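Local coordinates for cyclic nucleotide-binding protein (Brucella abortus biovar 1, PDB 5D1I), which is of unknown function but carries a cyclic nucleotide-binding-like beta-barrel domain of the kind found in some transcription factors, at residues G66-F71 with R82-G87. Sequence-based numbering, arbitrary orientation.
Sequences GTITLF and RPVGPG
Ile68 and Val84 form an antiparallel hydrogen-bonded pair where strands 68-71 and 82-84 approach to 4.6 Å, with 141° between their N-to-C directions. Ile68 N gives a nearly straight bond to Val84 O (3.0 Å, 174°), and Val84 N returns one to Ile68 O at 2.7 Å. Leu70 N bonds Arg82 O (2.9 Å), while the bond from Arg82 N back to Leu70 O is weak. Next along the strands, Thr69 and Pro83 form a non-hydrogen-bonded pair, where a proline lacking an N-H costs the ladder nothing; Pro83 CA lies 3.3 Å from Ile68 O in a CA-H...O contact. Thr69 shares the face of Pro83, its hydroxyl bonded to Asp108. A CB on Gly85 would clash with Pro86 CD. Beta-branched and apolar, Ile68 and Val84 suit a strand with a buried face; both also pack on Ile63. Leu70 crosses Val84 at about a right angle and sets CD1 over one face of the Arg82 guanidinium, off-centre and 3.8 Å from NH1. Arg82, extended from CG to NE, bonds backbone carbonyls of the second subunit, Glu25 O through NH1 and Gly19 O through NH2. The arrangement is the open end of hairpin 68-74/77-84 in the cyclic nucleotide-binding domain's cupin-like barrel.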
# COMPACT_ATOMS: atom_id res chain seq x y z
N GLY A 66 -0.85 16.46 2.16
CA GLY A 66 -1.13 16.78 3.54
C GLY A 66 -0.53 15.82 4.54
O GLY A 66 0.26 14.94 4.19
N THR A 67 -0.90 15.99 5.81
CA THR A 67 -0.36 15.17 6.88
C THR A 67 -1.45 14.78 7.87
O THR A 67 -2.24 15.62 8.31
CB THR A 67 0.78 15.89 7.64
OG1 THR A 67 1.75 16.38 6.71
CG2 THR A 67 1.45 14.94 8.63
N ILE A 68 -1.47 13.50 8.22
CA ILE A 68 -2.44 12.96 9.15
C ILE A 68 -1.70 12.28 10.30
O ILE A 68 -0.81 11.47 10.07
CB ILE A 68 -3.39 11.96 8.47
CG1 ILE A 68 -4.41 12.71 7.61
CG2 ILE A 68 -4.09 11.08 9.49
CD1 ILE A 68 -5.27 11.79 6.75
N THR A 69 -2.06 12.62 11.53
CA THR A 69 -1.52 11.94 12.69
C THR A 69 -2.39 10.76 13.09
O THR A 69 -3.60 10.92 13.29
CB THR A 69 -1.37 12.90 13.89
OG1 THR A 69 -0.35 13.86 13.59
CG2 THR A 69 -0.98 12.14 15.14
N LEU A 70 -1.78 9.58 13.19
CA LEU A 70 -2.46 8.39 13.68
C LEU A 70 -2.27 8.30 15.18
O LEU A 70 -1.17 8.54 15.68
CB LEU A 70 -1.92 7.13 13.00
CG LEU A 70 -1.91 7.11 11.47
CD1 LEU A 70 -1.41 5.76 10.98
CD2 LEU A 70 -3.29 7.40 10.92
N PHE A 71 -3.32 7.94 15.91
CA PHE A 71 -3.23 7.92 17.36
C PHE A 71 -4.11 6.84 17.99
O PHE A 71 -5.01 6.31 17.34
CB PHE A 71 -3.60 9.29 17.94
CG PHE A 71 -4.98 9.77 17.57
CD1 PHE A 71 -6.09 9.41 18.33
CD2 PHE A 71 -5.17 10.59 16.47
CE1 PHE A 71 -7.36 9.85 17.99
CE2 PHE A 71 -6.44 11.03 16.13
CZ PHE A 71 -7.53 10.66 16.89
N ARG A 82 2.13 7.89 15.02
CA ARG A 82 3.06 8.43 14.03
C ARG A 82 2.28 9.24 13.00
O ARG A 82 1.07 9.07 12.88
CB ARG A 82 3.83 7.30 13.34
CG ARG A 82 2.96 6.46 12.42
CD ARG A 82 3.73 5.35 11.73
NE ARG A 82 3.09 5.00 10.47
CZ ARG A 82 2.10 4.12 10.36
NH1 ARG A 82 1.65 3.49 11.43
NH2 ARG A 82 1.56 3.87 9.17
N PRO A 83 2.96 10.13 12.26
CA PRO A 83 2.29 10.83 11.16
C PRO A 83 2.34 10.05 9.85
O PRO A 83 3.27 9.27 9.63
CB PRO A 83 3.09 12.13 11.05
CG PRO A 83 4.46 11.75 11.48
CD PRO A 83 4.28 10.71 12.57
N VAL A 84 1.35 10.24 8.98
CA VAL A 84 1.38 9.66 7.64
C VAL A 84 1.15 10.75 6.59
O VAL A 84 0.47 11.74 6.85
CB VAL A 84 0.33 8.55 7.46
CG1 VAL A 84 0.79 7.27 8.16
CG2 VAL A 84 -1.04 9.00 7.97
N GLY A 85 1.73 10.55 5.41
CA GLY A 85 1.66 11.54 4.35
C GLY A 85 1.30 10.94 3.02
O GLY A 85 0.75 9.84 2.97
N PRO A 86 1.60 11.65 1.92
CA PRO A 86 1.25 11.23 0.56
C PRO A 86 1.56 9.76 0.29
O PRO A 86 2.65 9.29 0.61
CB PRO A 86 2.10 12.14 -0.32
CG PRO A 86 2.25 13.39 0.49
CD PRO A 86 2.35 12.92 1.93
N GLY A 87 0.59 9.03 -0.25
CA GLY A 87 0.78 7.64 -0.58
C GLY A 87 0.28 6.67 0.48
O GLY A 87 0.03 5.51 0.18